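Local structure of transcriptional activator, putative (Pyrococcus furiosus, 1RTW) at residues Asp99-Leu109 with Glu193-Ile204; Met1-Glu9 with Glu169-Glu177. The protein is a putative transcriptional activator, an all-helical protein of the TENA/THI-4/PQQC family that assembles as a tetramer. All blocks are in the same frame, centred on the assembly; numbering follows the deposited sequence.

Interaction 1 (Asp99-Leu109 with Glu193-Ile204)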
loop_
_atom_site.group_PDB
_atom_site.type_symbol
_atom_site.label_atom_id
_atom_site.label_comp_id
_atom_site.label_asym_id
_atom_site.label_seq_id
_atom_site.Cartn_x
_atom_site.Cartn_y
_atom_site.Cartn_z
ATOM N N ASP B 99 -0.522 1.502 25.182
ATOM C CA ASP B 99 0.870 1.797 25.491
ATOM C C ASP B 99 1.705 2.148 24.241
ATOM O O ASP B 99 1.565 1.520 23.187
ATOM C CB ASP B 99 1.501 0.602 26.203
ATOM C CG ASP B 99 2.881 0.909 26.722
ATOM O OD1 ASP B 99 3.027 1.140 27.941
ATOM O OD2 ASP B 99 3.815 0.941 25.905
ATOM N N TRP B 100 2.632 3.091 24.405
ATOM C CA TRP B 100 3.504 3.542 23.317
ATOM C C TRP B 100 4.338 2.425 22.679
ATOM O O TRP B 100 4.545 2.423 21.466
ATOM C CB TRP B 100 4.407 4.705 23.774
ATOM C CG TRP B 100 5.480 4.336 24.769
ATOM C CD1 TRP B 100 6.769 3.967 24.490
ATOM C CD2 TRP B 100 5.363 4.327 26.200
ATOM N NE1 TRP B 100 7.458 3.728 25.655
ATOM C CE2 TRP B 100 6.621 3.939 26.720
ATOM C CE3 TRP B 100 4.315 4.602 27.094
ATOM C CZ2 TRP B 100 6.863 3.831 28.098
ATOM C CZ3 TRP B 100 4.556 4.494 28.463
ATOM C CH2 TRP B 100 5.820 4.106 28.949
ATOM N N ARG B 101 4.804 1.478 23.490
ATOM C CA ARG B 101 5.580 0.353 22.981
ATOM C C ARG B 101 4.719 -0.509 22.052
ATOM O O ARG B 101 5.202 -1.038 21.052
ATOM C CB ARG B 101 6.107 -0.527 24.123
ATOM C CG ARG B 101 7.210 0.086 24.986
ATOM C CD ARG B 101 6.659 0.576 26.314
ATOM N NE ARG B 101 7.437 0.094 27.445
ATOM C CZ ARG B 101 6.963 -0.043 28.679
ATOM N NH1 ARG B 101 5.706 0.267 28.953
ATOM N NH2 ARG B 101 7.754 -0.509 29.636
ATOM N N ALA B 102 3.443 -0.654 22.396
ATOM C CA ALA B 102 2.534 -1.455 21.588
ATOM C C ALA B 102 2.291 -0.826 20.218
ATOM O O ALA B 102 2.414 -1.499 19.196
ATOM C CB ALA B 102 1.220 -1.683 22.323
ATOM N N LYS B 103 1.969 0.466 20.201
ATOM C CA LYS B 103 1.715 1.177 18.941
ATOM C C LYS B 103 2.946 1.138 18.043
ATOM O O LYS B 103 2.840 0.974 16.834
ATOM C CB LYS B 103 1.331 2.637 19.203
ATOM C CG LYS B 103 0.082 2.811 20.042
ATOM C CD LYS B 103 -0.309 4.272 20.147
ATOM C CE LYS B 103 0.765 5.100 20.848
ATOM N NZ LYS B 103 0.337 6.522 21.035
ATOM N N SER B 104 4.112 1.274 18.663
ATOM C CA SER B 104 5.386 1.256 17.970
ATOM C C SER B 104 5.651 -0.104 17.309
ATOM O O SER B 104 6.210 -0.196 16.221
ATOM C CB SER B 104 6.479 1.578 18.987
ATOM O OG SER B 104 7.733 1.685 18.357
ATOM N N TYR B 105 5.249 -1.170 17.976
ATOM C CA TYR B 105 5.444 -2.510 17.449
ATOM C C TYR B 105 4.488 -2.701 16.273
ATOM O O TYR B 105 4.883 -3.163 15.188
ATOM C CB TYR B 105 5.172 -3.517 18.569
ATOM C CG TYR B 105 5.490 -4.956 18.248
ATOM C CD1 TYR B 105 5.926 -5.335 16.979
ATOM C CD2 TYR B 105 5.325 -5.956 19.222
ATOM C CE1 TYR B 105 6.186 -6.660 16.680
ATOM C CE2 TYR B 105 5.584 -7.285 18.933
ATOM C CZ TYR B 105 6.010 -7.626 17.656
ATOM O OH TYR B 105 6.230 -8.930 17.322
ATOM N N VAL B 106 3.240 -2.299 16.483
ATOM C CA VAL B 106 2.209 -2.402 15.453
ATOM C C VAL B 106 2.592 -1.639 14.190
ATOM O O VAL B 106 2.569 -2.195 13.091
ATOM C CB VAL B 106 0.844 -1.880 15.979
ATOM C CG1 VAL B 106 -0.125 -1.570 14.813
ATOM C CG2 VAL B 106 0.239 -2.905 16.920
ATOM N N ASN B 107 2.982 -0.379 14.358
ATOM C CA ASN B 107 3.344 0.464 13.225
ATOM C C ASN B 107 4.545 -0.038 12.446
ATOM O O ASN B 107 4.609 0.120 11.231
ATOM C CB ASN B 107 3.511 1.913 13.674
ATOM C CG ASN B 107 2.199 2.522 14.142
ATOM O OD1 ASN B 107 1.116 2.046 13.778
ATOM N ND2 ASN B 107 2.283 3.571 14.942
ATOM N N TYR B 108 5.472 -0.689 13.138
ATOM C CA TYR B 108 6.630 -1.257 12.464
ATOM C C TYR B 108 6.175 -2.429 11.584
ATOM O O TYR B 108 6.577 -2.530 10.418
ATOM C CB TYR B 108 7.676 -1.732 13.474
ATOM C CG TYR B 108 8.812 -2.500 12.830
ATOM C CD1 TYR B 108 9.763 -1.849 12.030
ATOM C CD2 TYR B 108 8.910 -3.873 12.980
ATOM C CE1 TYR B 108 10.777 -2.558 11.398
ATOM C CE2 TYR B 108 9.920 -4.595 12.353
ATOM C CZ TYR B 108 10.846 -3.935 11.559
ATOM O OH TYR B 108 11.819 -4.661 10.901
ATOM N N LEU B 109 5.297 -3.280 12.120
ATOM C CA LEU B 109 4.817 -4.437 11.360
ATOM C C LEU B 109 4.050 -4.008 10.128
ATOM O O LEU B 109 4.241 -4.572 9.055
ATOM C CB LEU B 109 3.966 -5.375 12.209
ATOM C CG LEU B 109 4.696 -6.269 13.218
ATOM C CD1 LEU B 109 3.673 -7.214 13.888
ATOM C CD2 LEU B 109 5.780 -7.091 12.490
ATOM N N GLU B 193 14.704 -7.092 14.752
ATOM C CA GLU B 193 13.893 -5.985 15.223
ATOM C C GLU B 193 12.582 -6.483 15.834
ATOM O O GLU B 193 12.180 -6.001 16.893
ATOM C CB GLU B 193 13.655 -4.992 14.075
ATOM C CG GLU B 193 13.135 -3.619 14.491
ATOM C CD GLU B 193 14.129 -2.791 15.314
ATOM O OE1 GLU B 193 13.715 -1.729 15.837
ATOM O OE2 GLU B 193 15.320 -3.175 15.426
ATOM N N VAL B 194 11.940 -7.470 15.203
ATOM C CA VAL B 194 10.690 -7.997 15.748
ATOM C C VAL B 194 10.966 -8.677 17.093
ATOM O O VAL B 194 10.148 -8.597 18.018
ATOM C CB VAL B 194 9.959 -8.965 14.760
ATOM C CG1 VAL B 194 8.720 -9.588 15.423
ATOM C CG2 VAL B 194 9.532 -8.210 13.522
ATOM N N SER B 195 12.151 -9.278 17.211
ATOM C CA SER B 195 12.572 -9.950 18.442
ATOM C C SER B 195 12.641 -8.969 19.606
ATOM O O SER B 195 12.174 -9.267 20.705
ATOM C CB SER B 195 13.939 -10.616 18.250
ATOM O OG SER B 195 13.845 -11.744 17.406
ATOM N N LYS B 196 13.224 -7.800 19.354
ATOM C CA LYS B 196 13.347 -6.744 20.359
ATOM C C LYS B 196 11.967 -6.253 20.799
ATOM O O LYS B 196 11.736 -5.976 21.977
ATOM C CB LYS B 196 14.158 -5.572 19.796
ATOM C CG LYS B 196 15.632 -5.880 19.595
ATOM C CD LYS B 196 16.388 -4.687 19.023
ATOM C CE LYS B 196 17.848 -5.065 18.700
ATOM N NZ LYS B 196 18.651 -3.933 18.130
ATOM N N PHE B 197 11.057 -6.144 19.836
ATOM C CA PHE B 197 9.698 -5.705 20.101
ATOM C C PHE B 197 8.970 -6.714 20.975
ATOM O O PHE B 197 8.240 -6.327 21.885
ATOM C CB PHE B 197 8.941 -5.479 18.792
ATOM C CG PHE B 197 9.100 -4.094 18.233
ATOM C CD1 PHE B 197 8.786 -2.982 19.006
ATOM C CD2 PHE B 197 9.525 -3.900 16.931
ATOM C CE1 PHE B 197 8.889 -1.691 18.484
ATOM C CE2 PHE B 197 9.632 -2.619 16.402
ATOM C CZ PHE B 197 9.312 -1.512 17.180
ATOM N N GLU B 198 9.193 -7.999 20.709
ATOM C CA GLU B 198 8.581 -9.075 21.492
ATOM C C GLU B 198 9.063 -9.004 22.937
ATOM O O GLU B 198 8.282 -9.127 23.882
ATOM C CB GLU B 198 8.966 -10.443 20.913
ATOM C CG GLU B 198 8.136 -10.878 19.711
ATOM C CD GLU B 198 6.676 -11.122 20.069
ATOM O OE1 GLU B 198 6.419 -11.786 21.089
ATOM O OE2 GLU B 198 5.779 -10.647 19.346
ATOM N N LEU B 199 10.368 -8.820 23.096
ATOM C CA LEU B 199 10.970 -8.730 24.422
ATOM C C LEU B 199 10.434 -7.536 25.209
ATOM O O LEU B 199 10.164 -7.636 26.397
ATOM C CB LEU B 199 12.487 -8.607 24.300
ATOM C CG LEU B 199 13.191 -8.273 25.620
ATOM C CD1 LEU B 199 13.012 -9.401 26.625
ATOM C CD2 LEU B 199 14.661 -7.990 25.369
ATOM N N ILE B 200 10.314 -6.405 24.530
ATOM C CA ILE B 200 9.846 -5.169 25.129
ATOM C C ILE B 200 8.362 -5.183 25.479
ATOM O O ILE B 200 7.947 -4.591 26.478
ATOM C CB ILE B 200 10.152 -3.984 24.170
ATOM C CG1 ILE B 200 11.662 -3.733 24.132
ATOM C CG2 ILE B 200 9.415 -2.720 24.591
ATOM C CD1 ILE B 200 12.083 -2.760 23.046
ATOM N N PHE B 201 7.565 -5.870 24.671
ATOM C CA PHE B 201 6.134 -5.911 24.913
ATOM C C PHE B 201 5.766 -6.421 26.302
ATOM O O PHE B 201 4.830 -5.909 26.923
ATOM C CB PHE B 201 5.436 -6.746 23.840
ATOM C CG PHE B 201 4.012 -6.364 23.617
ATOM C CD1 PHE B 201 2.997 -6.918 24.396
ATOM C CD2 PHE B 201 3.676 -5.453 22.611
ATOM C CE1 PHE B 201 1.665 -6.571 24.176
ATOM C CE2 PHE B 201 2.352 -5.095 22.375
ATOM C CZ PHE B 201 1.340 -5.655 23.159
ATOM N N TRP B 202 6.505 -7.414 26.794
ATOM C CA TRP B 202 6.219 -7.976 28.111
ATOM C C TRP B 202 6.292 -6.927 29.221
ATOM O O TRP B 202 5.543 -7.006 30.190
ATOM C CB TRP B 202 7.153 -9.142 28.421
ATOM C CG TRP B 202 7.009 -10.312 27.487
ATOM C CD1 TRP B 202 7.902 -10.714 26.535
ATOM C CD2 TRP B 202 5.893 -11.213 27.394
ATOM N NE1 TRP B 202 7.410 -11.799 25.851
ATOM C CE2 TRP B 202 6.187 -12.128 26.359
ATOM C CE3 TRP B 202 4.680 -11.328 28.075
ATOM C CZ2 TRP B 202 5.301 -13.149 25.993
ATOM C CZ3 TRP B 202 3.800 -12.342 27.706
ATOM C CH2 TRP B 202 4.118 -13.241 26.676
ATOM N N ASP B 203 7.160 -5.929 29.058
ATOM C CA ASP B 203 7.307 -4.864 30.058
ATOM C C ASP B 203 6.063 -3.986 30.216
ATOM O O ASP B 203 5.852 -3.390 31.274
ATOM C CB ASP B 203 8.503 -3.960 29.726
ATOM C CG ASP B 203 9.834 -4.676 29.843
ATOM O OD1 ASP B 203 10.733 -4.407 29.012
ATOM O OD2 ASP B 203 9.984 -5.503 30.770
ATOM N N ILE B 204 5.250 -3.907 29.167
ATOM C CA ILE B 204 4.037 -3.095 29.175
ATOM C C ILE B 204 3.141 -3.362 30.381
ATOM O O ILE B 204 2.559 -2.437 30.935
ATOM C CB ILE B 204 3.229 -3.291 27.869
ATOM C CG1 ILE B 204 3.983 -2.672 26.689
ATOM C CG2 ILE B 204 1.860 -2.663 27.991
ATOM C CD1 ILE B 204 3.361 -2.975 25.333
HETATM O O HOH W 1 10.438 -1.272 27.890
#
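The ring of Tyr105 lies against Phe197 of the facing helix, whose CB sits over the centre of one tyrosine face, 3.4 Å from the ring centroid. In turn, Tyr105 CA stands over a face of the Phe197 ring, 3.8 Å from its centroid. The two ring planes are nearly parallel, 4° apart, but slid along each other until they barely overlap, so these CH-pi contacts rather than a true stack join them. With CG swung anti to the backbone N (chi1 -173°), Tyr105 enters as a knob among Val194, Phe197, Glu198 and Phe201. Tyr105 OH donates to Glu198 OE2 at 2.7 Å, using the anti lone pair of that oxygen, and the carboxylate is turned steeply against the ring plane. This bond ties the buried carboxylate, which lies near a bound phosphate ion, to helix 100-115.

Tyr108 completes the aromatic cluster. Its CB meets Phe197 CE2, its ring edge meets Val194 CG2, and Glu193 CG rests over one face, while the Glu193 carboxylate pairs with Lys103 of the second subunit.

Toward the start of helix 100-115 the packing turns to smaller and mixed side chains. Ile204 CD1 lies 3.9 Å from Ala102 CB, which also touches Phe201 CE2 at 3.6 Å. Arg101 slides past Ile204 in the opposite direction, its CG against Ile200 CG2. A salt bridge from Arg101 NH1 to Asp99 OD1 (3.0 Å) steadies the guanidinium, and water 1 links its NH2, through a weak second bond, to Asp203 OD1; Asp203 OD2 is hydrogen-bonded to His20.

The axes run at 157° and 10.0 Å, and Phe46 of helix 33-60 also meets Tyr105: an antiparallel helix pair in the helical bundle of the TENA/THI-4/PQQC family, with Tyr105 as a knob in a hole of the facing helix.

Interaction 2 (Met1-Glu9 with Glu169-Glu177)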
loop_
_atom_site.group_PDB
_atom_site.type_symbol
_atom_site.label_atom_id
_atom_site.label_comp_id
_atom_site.label_asym_id
_atom_site.label_seq_id
_atom_site.Cartn_x
_atom_site.Cartn_y
_atom_site.Cartn_z
HETATM N N MSE B 1 19.138 -23.954 6.950
HETATM C CA MSE B 1 17.744 -23.761 7.437
HETATM C C MSE B 1 17.603 -22.381 8.055
HETATM O O MSE B 1 17.919 -22.178 9.227
HETATM C CB MSE B 1 17.386 -24.838 8.457
HETATM C CG MSE B 1 15.962 -24.751 8.958
HETATM SE SE MSE B 1 15.268 -26.476 9.413
HETATM C CE MSE B 1 14.651 -27.010 7.652
ATOM N N PHE B 2 17.112 -21.451 7.240
ATOM C CA PHE B 2 16.919 -20.052 7.608
ATOM C C PHE B 2 16.297 -19.836 8.991
ATOM O O PHE B 2 16.813 -19.059 9.792
ATOM C CB PHE B 2 16.068 -19.378 6.533
ATOM C CG PHE B 2 16.170 -17.882 6.513
ATOM C CD1 PHE B 2 17.404 -17.258 6.361
ATOM C CD2 PHE B 2 15.021 -17.092 6.575
ATOM C CE1 PHE B 2 17.498 -15.865 6.263
ATOM C CE2 PHE B 2 15.101 -15.695 6.479
ATOM C CZ PHE B 2 16.345 -15.082 6.319
ATOM N N SER B 3 15.209 -20.549 9.270
ATOM C CA SER B 3 14.499 -20.438 10.544
ATOM C C SER B 3 15.399 -20.663 11.751
ATOM O O SER B 3 15.401 -19.867 12.690
ATOM C CB SER B 3 13.324 -21.416 10.586
ATOM O OG SER B 3 13.766 -22.749 10.426
ATOM N N GLU B 4 16.155 -21.754 11.725
ATOM C CA GLU B 4 17.061 -22.069 12.813
ATOM C C GLU B 4 18.197 -21.057 12.864
ATOM O O GLU B 4 18.669 -20.699 13.945
ATOM C CB GLU B 4 17.575 -23.501 12.684
ATOM C CG GLU B 4 16.473 -24.532 12.940
ATOM C CD GLU B 4 16.960 -25.974 12.946
ATOM O OE1 GLU B 4 18.189 -26.209 12.915
ATOM O OE2 GLU B 4 16.101 -26.880 12.987
ATOM N N GLU B 5 18.585 -20.547 11.701
ATOM C CA GLU B 5 19.637 -19.542 11.639
ATOM C C GLU B 5 19.159 -18.280 12.354
ATOM O O GLU B 5 19.865 -17.727 13.202
ATOM C CB GLU B 5 19.969 -19.203 10.189
ATOM C CG GLU B 5 20.665 -20.314 9.425
ATOM C CD GLU B 5 20.880 -19.978 7.955
ATOM O OE1 GLU B 5 20.921 -18.777 7.598
ATOM O OE2 GLU B 5 21.005 -20.927 7.150
ATOM N N LEU B 6 17.956 -17.835 11.998
ATOM C CA LEU B 6 17.350 -16.648 12.585
ATOM C C LEU B 6 17.333 -16.734 14.103
ATOM O O LEU B 6 17.748 -15.799 14.787
ATOM C CB LEU B 6 15.923 -16.480 12.066
ATOM C CG LEU B 6 15.789 -16.089 10.596
ATOM C CD1 LEU B 6 14.328 -16.069 10.219
ATOM C CD2 LEU B 6 16.428 -14.729 10.341
ATOM N N ILE B 7 16.881 -17.873 14.616
ATOM C CA ILE B 7 16.798 -18.107 16.052
ATOM C C ILE B 7 18.149 -18.124 16.755
ATOM O O ILE B 7 18.291 -17.562 17.840
ATOM C CB ILE B 7 16.030 -19.413 16.344
ATOM C CG1 ILE B 7 14.543 -19.195 16.063
ATOM C CG2 ILE B 7 16.243 -19.864 17.788
ATOM C CD1 ILE B 7 13.716 -20.452 16.103
ATOM N N LYS B 8 19.134 -18.750 16.118
ATOM C CA LYS B 8 20.485 -18.869 16.661
ATOM C C LYS B 8 21.173 -17.521 16.885
ATOM O O LYS B 8 21.755 -17.279 17.944
ATOM C CB LYS B 8 21.335 -19.751 15.734
ATOM C CG LYS B 8 22.754 -20.030 16.227
ATOM C CD LYS B 8 23.528 -20.942 15.272
ATOM C CE LYS B 8 23.760 -20.284 13.915
ATOM N NZ LYS B 8 24.465 -21.193 12.963
ATOM N N GLU B 9 21.040 -16.624 15.916
ATOM C CA GLU B 9 21.678 -15.316 15.985
ATOM C C GLU B 9 20.959 -14.266 16.840
ATOM O O GLU B 9 21.462 -13.157 17.019
ATOM C CB GLU B 9 21.977 -14.849 14.555
ATOM C CG GLU B 9 21.710 -13.399 14.203
ATOM C CD GLU B 9 21.596 -13.193 12.698
ATOM O OE1 GLU B 9 21.813 -12.055 12.231
ATOM O OE2 GLU B 9 21.279 -14.170 11.980
ATOM N N GLU B 169 7.108 -21.992 9.410
ATOM C CA GLU B 169 8.528 -22.298 9.359
ATOM C C GLU B 169 8.905 -22.971 8.039
ATOM O O GLU B 169 9.840 -22.543 7.358
ATOM C CB GLU B 169 8.890 -23.207 10.537
ATOM C CG GLU B 169 10.364 -23.498 10.695
ATOM C CD GLU B 169 10.664 -24.402 11.883
ATOM O OE1 GLU B 169 10.114 -24.166 12.988
ATOM O OE2 GLU B 169 11.463 -25.347 11.712
ATOM N N LYS B 170 8.147 -24.001 7.677
ATOM C CA LYS B 170 8.383 -24.755 6.453
ATOM C C LYS B 170 8.259 -23.863 5.217
ATOM O O LYS B 170 9.059 -23.982 4.282
ATOM C CB LYS B 170 7.415 -25.938 6.370
ATOM C CG LYS B 170 7.742 -26.942 5.282
ATOM C CD LYS B 170 6.796 -28.129 5.347
ATOM C CE LYS B 170 7.068 -29.132 4.227
ATOM N NZ LYS B 170 6.853 -28.541 2.876
ATOM N N ILE B 171 7.271 -22.966 5.223
ATOM C CA ILE B 171 7.064 -22.035 4.116
ATOM C C ILE B 171 8.211 -21.031 4.033
ATOM O O ILE B 171 8.735 -20.774 2.946
ATOM C CB ILE B 171 5.718 -21.288 4.256
ATOM C CG1 ILE B 171 4.572 -22.270 4.077
ATOM C CG2 ILE B 171 5.604 -20.192 3.214
ATOM C CD1 ILE B 171 3.224 -21.693 4.420
ATOM N N LEU B 172 8.586 -20.466 5.181
ATOM C CA LEU B 172 9.682 -19.500 5.268
ATOM C C LEU B 172 11.002 -20.076 4.762
ATOM O O LEU B 172 11.654 -19.498 3.893
ATOM C CB LEU B 172 9.882 -19.046 6.715
ATOM C CG LEU B 172 11.029 -18.063 6.952
ATOM C CD1 LEU B 172 10.729 -16.742 6.242
ATOM C CD2 LEU B 172 11.228 -17.842 8.447
ATOM N N ASN B 173 11.408 -21.198 5.346
ATOM C CA ASN B 173 12.654 -21.856 4.971
ATOM C C ASN B 173 12.753 -22.089 3.474
ATOM O O ASN B 173 13.813 -21.922 2.879
ATOM C CB ASN B 173 12.780 -23.187 5.707
ATOM C CG ASN B 173 13.268 -23.014 7.118
ATOM O OD1 ASN B 173 13.977 -22.057 7.423
ATOM N ND2 ASN B 173 12.915 -23.953 7.988
ATOM N N SER B 174 11.624 -22.462 2.887
ATOM C CA SER B 174 11.511 -22.740 1.465
ATOM C C SER B 174 11.573 -21.486 0.583
ATOM O O SER B 174 12.002 -21.563 -0.574
ATOM C CB SER B 174 10.207 -23.492 1.217
ATOM O OG SER B 174 10.056 -23.823 -0.145
ATOM N N LEU B 175 11.080 -20.365 1.118
ATOM C CA LEU B 175 11.072 -19.066 0.434
ATOM C C LEU B 175 12.475 -18.480 0.461
ATOM O O LEU B 175 12.909 -17.812 -0.483
ATOM C CB LEU B 175 10.146 -18.092 1.158
ATOM C CG LEU B 175 8.715 -17.843 0.681
ATOM C CD1 LEU B 175 8.002 -17.001 1.734
ATOM C CD2 LEU B 175 8.716 -17.127 -0.668
ATOM N N ALA B 176 13.147 -18.670 1.590
ATOM C CA ALA B 176 14.500 -18.176 1.774
ATOM C C ALA B 176 15.455 -18.862 0.800
ATOM O O ALA B 176 16.278 -18.204 0.171
ATOM C CB ALA B 176 14.948 -18.415 3.209
ATOM N N GLU B 177 15.282 -20.168 0.615
ATOM C CA GLU B 177 16.154 -20.932 -0.270
ATOM C C GLU B 177 16.189 -20.503 -1.727
ATOM O O GLU B 177 17.029 -20.988 -2.488
ATOM C CB GLU B 177 15.877 -22.435 -0.166
ATOM C CG GLU B 177 16.127 -23.019 1.224
ATOM C CD GLU B 177 17.369 -22.446 1.915
ATOM O OE1 GLU B 177 18.482 -22.558 1.353
ATOM O OE2 GLU B 177 17.226 -21.886 3.027
#
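This is a buried, nearly perpendicular helix contact at the N-terminus, where the short helix 2-8 crosses the last turns of helix 159-176 at 98° with 9.3 Å between axes. Asn173 provides its polar centre. Asn173 OD1 accepts from Ser3 N at 2.7 Å in an almost straight bond (N-H...O 168°), met in the carbonyl plane. On the other arm of the amide, Asn173 ND2 donates to Ser3 OG at 2.8 Å, the hydroxyl lying close to the amide plane. Ser3 holds OG between its backbone N and carbonyl carbon (chi1 59°), which brings the hydroxyl round to the same side as its own N-H. One residue thus engages both ends of the amide, fixing its flip and satisfying a backbone N-H in the first turn of the helix, where no preceding turn supplies a carbonyl.

Other side chains close in around this pair. Selenomethionine Met1 crosses the amide obliquely, its CG 3.3 Å from Asn173 ND2, and Glu169 CG packs on Ser3 OG at 3.5 Å. About one turn after Asn173, Ala176 CB presses over a face of the Phe2 ring, 3.6 Å from Phe2 CG; Leu172, just before Asn173, brings its CG to the ring edge. Leu6 CD1 and Leu172 CD2 meet tip to tip at 4.0 Å.

Helix 181-201 also touches this junction, with Ala187 and Arg188 against Phe2 and Phe191 against Leu6; Arg188 additionally forms a salt bridge with Glu5. Tyr126 of helix 118-142 reaches both Glu169 and Leu172. Asn173 OD1 thus takes up a first-turn N-H while an aromatic and aliphatic patch docks the chain start: an N-terminal helix packed crosswise on the family's helical bundle.

In the fold
Interactions 1 and 2 lie at different places in one all-helical chain, their centres 22 Å apart and their nearest atoms about 6 Å apart without touching. Along the sequence the segments alternate: 1-9, 99-109, 169-177, 193-204. Helices 159-176 and 181-201 follow each other in the chain, so the C-terminal hairpin supplies one side of each contact. Helix 181-201 serves both regions, packing its later part on helix 100-115 and its earlier part against helix 2-8, with helix 118-142 alongside. Interaction 1 belongs to the bundle and borders the second subunit, whereas interaction 2 joins the N-terminus to the bundle within a single chain.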